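Local coordinates for acyl-CoA synthetase (AMP-forming)/AMP-acid ligase II-like protein (Dyadobacter fermentans, PDB 4GS5) that probably activates medium-chain fatty acids or related carboxylic acids with ATP and joins them to coenzyme A, at residues Gln264-Ile269 / Phe282-Glu287; Gln133-Leu138 / His162-Gln167; Tyr202-Gly207 / Leu218-Ala223. All blocks are in the same frame, centred on the assembly; numbering follows the deposited sequence.

Contact 1: Gln264-Ile269 / Phe282-Glu287. With EDO (1,2-ethanediol), chain P.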
# COMPACT_ATOMS: atom_id res chain seq x y z
N GLN A 264 12.92 15.09 2.14
CA GLN A 264 13.20 15.15 3.57
C GLN A 264 14.38 16.06 3.86
O GLN A 264 14.34 16.86 4.79
CB GLN A 264 13.44 13.76 4.16
CG GLN A 264 12.20 12.90 4.21
CD GLN A 264 12.44 11.56 4.87
OE1 GLN A 264 13.55 11.26 5.32
NE2 GLN A 264 11.40 10.74 4.93
N ILE A 265 15.43 15.93 3.07
CA ILE A 265 16.57 16.82 3.27
C ILE A 265 16.15 18.26 2.94
O ILE A 265 16.58 19.20 3.61
CB ILE A 265 17.85 16.35 2.50
CG1 ILE A 265 19.05 17.14 2.99
CG2 ILE A 265 17.69 16.47 1.00
CD1 ILE A 265 19.45 16.78 4.41
N ASP A 266 15.27 18.41 1.95
CA ASP A 266 14.75 19.73 1.59
C ASP A 266 14.05 20.39 2.78
O ASP A 266 14.24 21.58 3.04
CB ASP A 266 13.78 19.64 0.40
CG ASP A 266 14.47 19.80 -0.94
OD1 ASP A 266 15.68 20.12 -0.96
OD2 ASP A 266 13.80 19.64 -1.98
N GLN A 267 13.23 19.61 3.50
CA GLN A 267 12.49 20.15 4.65
C GLN A 267 13.46 20.62 5.73
O GLN A 267 13.24 21.65 6.35
CB GLN A 267 11.52 19.11 5.25
CG GLN A 267 10.46 18.59 4.28
CD GLN A 267 9.51 17.57 4.92
OE1 GLN A 267 9.69 17.18 6.08
NE2 GLN A 267 8.50 17.13 4.17
N ARG A 268 14.52 19.85 5.94
CA ARG A 268 15.57 20.23 6.90
C ARG A 268 16.31 21.51 6.52
O ARG A 268 16.59 22.35 7.38
CB ARG A 268 16.55 19.08 7.10
CG ARG A 268 15.99 17.98 7.97
CD ARG A 268 16.83 16.72 7.98
NE ARG A 268 16.09 15.62 8.60
CZ ARG A 268 15.96 15.45 9.91
NH1 ARG A 268 16.53 16.30 10.75
NH2 ARG A 268 15.26 14.42 10.38
N ILE A 269 16.64 21.66 5.24
CA ILE A 269 17.25 22.89 4.77
C ILE A 269 16.27 24.08 4.79
O ILE A 269 16.67 25.21 5.05
CB ILE A 269 17.81 22.70 3.36
CG1 ILE A 269 19.09 21.88 3.44
CG2 ILE A 269 18.06 24.04 2.70
CD1 ILE A 269 19.52 21.28 2.14
N PHE A 282 14.75 27.23 -3.64
CA PHE A 282 15.86 26.29 -3.69
C PHE A 282 15.31 24.88 -3.83
O PHE A 282 14.14 24.62 -3.57
CB PHE A 282 16.68 26.37 -2.40
CG PHE A 282 15.99 25.73 -1.22
CD1 PHE A 282 16.24 24.41 -0.89
CD2 PHE A 282 15.04 26.44 -0.49
CE1 PHE A 282 15.57 23.80 0.18
CE2 PHE A 282 14.37 25.84 0.58
CZ PHE A 282 14.65 24.52 0.91
N PHE A 283 16.17 23.96 -4.23
CA PHE A 283 15.84 22.54 -4.13
C PHE A 283 17.13 21.74 -4.05
O PHE A 283 18.14 22.07 -4.68
CB PHE A 283 14.95 22.07 -5.30
CG PHE A 283 15.57 22.24 -6.67
CD1 PHE A 283 16.33 21.23 -7.24
CD2 PHE A 283 15.39 23.42 -7.38
CE1 PHE A 283 16.90 21.38 -8.49
CE2 PHE A 283 15.97 23.59 -8.64
CZ PHE A 283 16.72 22.56 -9.20
N CYS A 284 17.09 20.70 -3.23
CA CYS A 284 18.17 19.74 -3.21
C CYS A 284 18.10 18.89 -4.46
O CYS A 284 17.01 18.62 -4.98
CB CYS A 284 18.09 18.86 -1.96
SG CYS A 284 18.66 19.74 -0.51
N TRP A 285 19.26 18.48 -4.95
CA TRP A 285 19.33 17.63 -6.12
C TRP A 285 20.58 16.77 -6.00
O TRP A 285 21.13 16.62 -4.90
CB TRP A 285 19.36 18.48 -7.39
CG TRP A 285 18.92 17.77 -8.63
CD1 TRP A 285 19.65 17.57 -9.77
CD2 TRP A 285 17.63 17.17 -8.86
NE1 TRP A 285 18.90 16.88 -10.69
CE2 TRP A 285 17.66 16.63 -10.16
CE3 TRP A 285 16.46 17.07 -8.11
CZ2 TRP A 285 16.55 15.98 -10.72
CZ3 TRP A 285 15.37 16.41 -8.66
CH2 TRP A 285 15.42 15.88 -9.96
N TRP A 286 21.02 16.18 -7.10
CA TRP A 286 22.18 15.30 -7.03
C TRP A 286 22.92 15.27 -8.35
O TRP A 286 22.39 15.69 -9.39
CB TRP A 286 21.77 13.89 -6.66
CG TRP A 286 20.89 13.29 -7.69
CD1 TRP A 286 19.52 13.42 -7.78
CD2 TRP A 286 21.29 12.47 -8.80
NE1 TRP A 286 19.05 12.73 -8.88
CE2 TRP A 286 20.11 12.14 -9.52
CE3 TRP A 286 22.52 11.99 -9.26
CZ2 TRP A 286 20.14 11.36 -10.68
CZ3 TRP A 286 22.54 11.21 -10.41
CH2 TRP A 286 21.36 10.90 -11.11
N GLU A 287 24.14 14.78 -8.32
CA GLU A 287 24.86 14.57 -9.57
C GLU A 287 25.72 13.32 -9.46
O GLU A 287 26.03 12.87 -8.36
CB GLU A 287 25.68 15.80 -9.96
CG GLU A 287 26.80 16.14 -9.00
CD GLU A 287 27.60 17.34 -9.47
OE1 GLU A 287 27.39 18.44 -8.92
OE2 GLU A 287 28.42 17.18 -10.39
C1 EDO P . 10.50 26.15 -2.95
O1 EDO P . 11.80 26.60 -2.53
C2 EDO P . 10.01 26.96 -4.15
O2 EDO P . 9.81 28.29 -3.69
O HOH W 1 14.47 18.48 -4.17
O HOH W 2 12.63 22.79 -1.89

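Contact 2: Gln133-Leu138 / His162-Gln167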
# COMPACT_ATOMS: atom_id res chain seq x y z
N GLN A 133 -11.71 0.20 9.90
CA GLN A 133 -12.70 -0.72 10.48
C GLN A 133 -12.18 -1.38 11.75
O GLN A 133 -12.93 -1.57 12.71
CB GLN A 133 -13.16 -1.77 9.47
CG GLN A 133 -14.15 -1.22 8.45
CD GLN A 133 -14.46 -2.23 7.36
OE1 GLN A 133 -13.55 -2.85 6.80
NE2 GLN A 133 -15.74 -2.42 7.07
N LEU A 134 -10.89 -1.72 11.77
CA LEU A 134 -10.34 -2.34 12.97
C LEU A 134 -10.23 -1.31 14.08
O LEU A 134 -10.46 -1.59 15.25
CB LEU A 134 -8.97 -2.96 12.69
CG LEU A 134 -8.27 -3.61 13.88
CD1 LEU A 134 -9.16 -4.70 14.47
CD2 LEU A 134 -6.92 -4.18 13.44
N GLN A 135 -9.86 -0.09 13.72
CA GLN A 135 -9.73 0.96 14.72
C GLN A 135 -11.08 1.26 15.34
O GLN A 135 -11.17 1.57 16.53
CB GLN A 135 -9.13 2.23 14.10
CG GLN A 135 -8.49 3.19 15.12
CD GLN A 135 -9.46 4.19 15.70
OE1 GLN A 135 -10.58 4.35 15.21
NE2 GLN A 135 -9.04 4.90 16.74
N SER A 136 -12.14 1.18 14.53
CA SER A 136 -13.51 1.47 15.00
C SER A 136 -13.95 0.43 16.01
O SER A 136 -14.52 0.76 17.04
CB SER A 136 -14.51 1.47 13.84
OG SER A 136 -14.47 2.68 13.11
N ILE A 137 -13.70 -0.83 15.69
CA ILE A 137 -13.99 -1.92 16.61
C ILE A 137 -13.27 -1.71 17.94
O ILE A 137 -13.85 -1.90 19.00
CB ILE A 137 -13.55 -3.27 16.02
CG1 ILE A 137 -14.49 -3.68 14.88
CG2 ILE A 137 -13.50 -4.33 17.12
CD1 ILE A 137 -13.98 -4.87 14.09
N LEU A 138 -12.00 -1.31 17.87
CA LEU A 138 -11.19 -1.10 19.07
C LEU A 138 -11.60 0.12 19.90
O LEU A 138 -11.35 0.16 21.11
CB LEU A 138 -9.72 -0.98 18.68
CG LEU A 138 -9.10 -2.27 18.15
CD1 LEU A 138 -7.80 -1.99 17.41
CD2 LEU A 138 -8.89 -3.24 19.31
N HIS A 162 0.58 5.07 13.16
CA HIS A 162 1.34 4.71 14.36
C HIS A 162 0.47 4.27 15.54
O HIS A 162 0.74 3.23 16.16
CB HIS A 162 2.28 5.84 14.78
CG HIS A 162 3.30 5.44 15.79
ND1 HIS A 162 3.38 6.03 17.04
CD2 HIS A 162 4.28 4.51 15.75
CE1 HIS A 162 4.37 5.48 17.72
NE2 HIS A 162 4.94 4.55 16.96
N ALA A 163 -0.56 5.04 15.86
CA ALA A 163 -1.47 4.68 16.95
C ALA A 163 -2.19 3.34 16.74
O ALA A 163 -2.35 2.56 17.68
CB ALA A 163 -2.48 5.81 17.21
N LEU A 164 -2.63 3.05 15.51
CA LEU A 164 -3.29 1.78 15.28
C LEU A 164 -2.24 0.65 15.29
O LEU A 164 -2.49 -0.44 15.79
CB LEU A 164 -4.10 1.81 13.97
CG LEU A 164 -4.70 0.47 13.54
CD1 LEU A 164 -5.69 -0.04 14.56
CD2 LEU A 164 -5.36 0.52 12.13
N ALA A 165 -1.05 0.93 14.78
CA ALA A 165 0.02 -0.06 14.82
C ALA A 165 0.35 -0.46 16.28
O ALA A 165 0.52 -1.64 16.59
CB ALA A 165 1.26 0.45 14.10
N MSE A 166 0.42 0.52 17.17
CA MSE A 166 0.66 0.24 18.59
C MSE A 166 -0.43 -0.61 19.23
O MSE A 166 -0.14 -1.49 20.05
CB MSE A 166 0.85 1.54 19.38
CG MSE A 166 2.15 2.28 19.07
SE MSE A 166 3.72 1.39 19.78
CE MSE A 166 4.98 1.76 18.35
N GLN A 167 -1.69 -0.34 18.89
CA GLN A 167 -2.83 -1.15 19.35
C GLN A 167 -2.80 -2.59 18.84
O GLN A 167 -3.11 -3.53 19.57
CB GLN A 167 -4.15 -0.52 18.91
CG GLN A 167 -4.64 0.62 19.80
CD GLN A 167 -5.94 1.24 19.29
OE1 GLN A 167 -5.97 1.86 18.23
NE2 GLN A 167 -7.01 1.07 20.05

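Contact 3: Tyr202-Gly207 / Leu218-Ala223. With EDO (1,2-ethanediol), chain X.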
# COMPACT_ATOMS: atom_id res chain seq x y z
N TYR A 202 7.36 -7.04 3.56
CA TYR A 202 6.24 -7.73 2.93
C TYR A 202 6.79 -9.04 2.37
O TYR A 202 7.70 -9.02 1.56
CB TYR A 202 5.68 -6.88 1.80
CG TYR A 202 4.96 -5.60 2.24
CD1 TYR A 202 3.62 -5.62 2.61
CD2 TYR A 202 5.62 -4.39 2.23
CE1 TYR A 202 2.96 -4.44 2.98
CE2 TYR A 202 4.98 -3.21 2.60
CZ TYR A 202 3.65 -3.24 2.97
OH TYR A 202 3.04 -2.07 3.34
N VAL A 203 6.23 -10.16 2.80
CA VAL A 203 6.67 -11.47 2.32
C VAL A 203 5.82 -11.91 1.12
O VAL A 203 4.60 -12.00 1.21
CB VAL A 203 6.60 -12.52 3.43
CG1 VAL A 203 7.07 -13.89 2.94
CG2 VAL A 203 7.45 -12.06 4.65
N PHE A 204 6.48 -12.17 -0.00
CA PHE A 204 5.80 -12.56 -1.24
C PHE A 204 4.95 -13.82 -1.08
O PHE A 204 5.41 -14.83 -0.55
CB PHE A 204 6.82 -12.77 -2.37
CG PHE A 204 7.43 -11.48 -2.88
CD1 PHE A 204 6.64 -10.56 -3.59
CD2 PHE A 204 8.76 -11.19 -2.63
CE1 PHE A 204 7.20 -9.37 -4.05
CE2 PHE A 204 9.33 -9.99 -3.09
CZ PHE A 204 8.56 -9.08 -3.80
N LEU A 205 3.71 -13.76 -1.55
CA LEU A 205 2.83 -14.92 -1.59
C LEU A 205 3.39 -15.97 -2.56
O LEU A 205 4.09 -15.63 -3.51
CB LEU A 205 1.43 -14.50 -2.03
CG LEU A 205 0.65 -13.65 -1.02
CD1 LEU A 205 -0.57 -13.02 -1.68
CD2 LEU A 205 0.26 -14.49 0.17
N PRO A 206 3.06 -17.25 -2.34
CA PRO A 206 3.61 -18.29 -3.21
C PRO A 206 3.05 -18.14 -4.63
O PRO A 206 1.89 -17.77 -4.80
CB PRO A 206 3.09 -19.58 -2.57
CG PRO A 206 1.79 -19.17 -1.90
CD PRO A 206 2.00 -17.75 -1.44
N GLY A 207 3.88 -18.41 -5.63
CA GLY A 207 3.44 -18.33 -7.01
C GLY A 207 3.71 -16.99 -7.65
O GLY A 207 3.53 -16.82 -8.85
N LEU A 218 10.13 -2.42 -7.87
CA LEU A 218 9.57 -3.77 -7.87
C LEU A 218 8.74 -4.07 -9.11
O LEU A 218 7.89 -3.26 -9.54
CB LEU A 218 8.68 -3.95 -6.64
CG LEU A 218 8.02 -5.32 -6.41
CD1 LEU A 218 9.08 -6.41 -6.21
CD2 LEU A 218 7.09 -5.25 -5.20
N HIS A 219 9.00 -5.22 -9.71
CA HIS A 219 8.03 -5.77 -10.66
C HIS A 219 7.59 -7.17 -10.22
O HIS A 219 8.35 -7.92 -9.60
CB HIS A 219 8.56 -5.77 -12.08
CG HIS A 219 9.79 -6.60 -12.26
ND1 HIS A 219 9.77 -7.98 -12.21
CD2 HIS A 219 11.08 -6.24 -12.49
CE1 HIS A 219 11.00 -8.43 -12.40
NE2 HIS A 219 11.81 -7.40 -12.58
N ILE A 220 6.34 -7.52 -10.53
CA ILE A 220 5.83 -8.83 -10.17
C ILE A 220 5.06 -9.46 -11.32
O ILE A 220 4.56 -8.76 -12.22
CB ILE A 220 4.94 -8.79 -8.88
CG1 ILE A 220 3.71 -7.92 -9.08
CG2 ILE A 220 5.75 -8.32 -7.64
CD1 ILE A 220 3.97 -6.42 -8.94
N SER A 221 4.97 -10.79 -11.29
CA SER A 221 4.21 -11.53 -12.28
C SER A 221 3.79 -12.86 -11.68
O SER A 221 4.42 -13.35 -10.74
CB SER A 221 5.02 -11.74 -13.57
OG SER A 221 6.06 -12.68 -13.38
N GLY A 222 2.72 -13.44 -12.23
CA GLY A 222 2.17 -14.71 -11.75
C GLY A 222 0.87 -15.04 -12.47
O GLY A 222 0.44 -14.30 -13.35
N ALA A 223 0.25 -16.17 -12.11
CA ALA A 223 -1.07 -16.47 -12.63
C ALA A 223 -2.02 -15.30 -12.34
O ALA A 223 -2.89 -15.00 -13.15
CB ALA A 223 -1.61 -17.76 -12.05
C1 EDO X . -0.38 -21.60 -4.02
O1 EDO X . -1.45 -22.08 -3.20
C2 EDO X . -0.85 -20.34 -4.72
O2 EDO X . 0.19 -19.83 -5.58
O HOH W 3 1.24 -17.85 -9.89

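Contact 1: Gln264-Ile269 / Phe282-Glu287
Asp266 swings its carboxylate off the helix flank (chi1 -91°), while Phe282 holds its ring between backbone N and carbonyl carbon (chi1 74°) and Cys284 turns SG beside its own N (chi1 -76°). These torsions seat helix 264-269 against the opening of strand 282-287. The backbone N of Cys284 donates to Asp266 OD1 at 2.7 Å, although the exact place of that oxygen is less certain because it crowds the CB of Cys284. The other oxygen, Asp266 OD2, accepts a hydrogen bond from a water, 2.6 Å from its oxygen, that also donates to the O of Cys284, so both carboxylate oxygens engage the strand backbone. Apolar groups close the rest: Ile269 CG2 meets Phe282 CE1 obliquely at 3.6 Å, and Ile265 CG2 touches Cys284 SG at 3.7 Å. The Phe282 ring offers its edge to Asp266 O, which lies in the ring plane 3.7 Å from CZ. An alanine here would remove the ring and would probably leave Ile269 CG2 and the stacked Phe273 without their aromatic partner. A helix laid on the edge strand of a three-stranded sheet is consistent with the small C-terminal domain of AMP-forming adenylating enzymes.

Contact 2: Gln133-Leu138 / His162-Gln167
The imidazole of His162 carries CG of Met166, a selenomethionine, over one face, displaced toward the rim and 4.1 Å above the plane; this pairing lies within helix 162-167 and well away from helix 133-138. Of the flat groups, it is the carboxamide of Gln167 that meets the other helix. Its chain leaves beside the backbone N (chi1 -82°) and runs extended beyond CG, so that it reaches Leu138 tip to tip. There NE2 lies 3.7 Å from Leu138 CB, a polar group resting on hydrocarbon, and no hydrogen bond links the two segments. Leu164 supplies the apolar centre. With CG anti to the backbone N (chi1 173°), it sends CD1 to Leu138 CD1 at 4.0 Å, the two side chains crossing at about a right angle. The same CD1 lies 4.1 Å from Gln135 CB, and Leu134 CG stands behind at a looser 4.5 Å from it. One methyl thus serves three residues of the facing helix. The segment axes approach to 10.8 Å and run 64° apart. Beyond the segments, Leu164 also touches Pro131 and Gln167 touches Glu139, so this pair spans most of helix 131-139. That helix follows strand 126-129, on which Leu134 and Ile137 rest through Met129, whereas helix 162-169 connects the neighbouring parallel strands 153-155 and 175-180.

Contact 3: Tyr202-Gly207 / Leu218-Ala223
Gly207 adopts a left-handed backbone conformation (phi 93°, psi -8°) in which any CB would collide with the backbone O of Pro206, and it is this glycine that turns its own carbonyl toward the other segment. Gly207 O comes to 3.8 Å from the CA of Gly222. A CB at Gly222 would also be tight, 3.0 Å from Gly207 O. No direct hydrogen bond joins the two segments; a water does so instead, donating to Gly207 O at 2.7 Å and accepting from the N of Ala223 at 3.0 Å. The turn has a further polar neighbour in a 1,2-ethanediol, most likely an additive carried over from crystal growth, whose O2 donates to Pro206 O at 2.8 Å.

At the other end the contact is apolar and buried. Phe204, with CG beside its backbone N (chi1 -72°), drives its ring tip first at Leu218, which extends toward it with CG anti to the backbone N. Leu218 CD1 meets Phe204 CZ at 3.6 Å, at the ring edge and near its plane. Ile220 crosses the ring obliquely, bringing CG2 to 4.0 Å from Phe204 CE1. The ring is further held by Tyr210, stacked on it, and by Phe243.

These two strands are not paired through their backbones: 202-204 bonds to residues of 187-192 and 242-248, whereas Leu218 pairs with Thr232 of strand 230-238. Phe204 thus bridges two strands that are not backbone neighbours, a core contact consistent with the distorted antiparallel beta-barrel that forms part of the large N-terminal domain in AMP-forming adenylating enzymes.

Overall arrangement
Along the chain the contacts follow one another in the order 2, 3, 1. None touches another: the centres of contacts 2 and 3 lie about 28 Å apart, and the centre of contact 1 is about 34 Å from each. Contacts 2 and 3 belong to the larger body of the protein and are connected through strands 175-180 and 187-192, the first following helix 162-169 and the second pairing with 202-204. Contact 1 stands on a separate three-stranded sheet. The three therefore sample a helical layer, a beta region and a small C-terminal unit, which in relatives rotates against the large domain between adenylation and thioester formation.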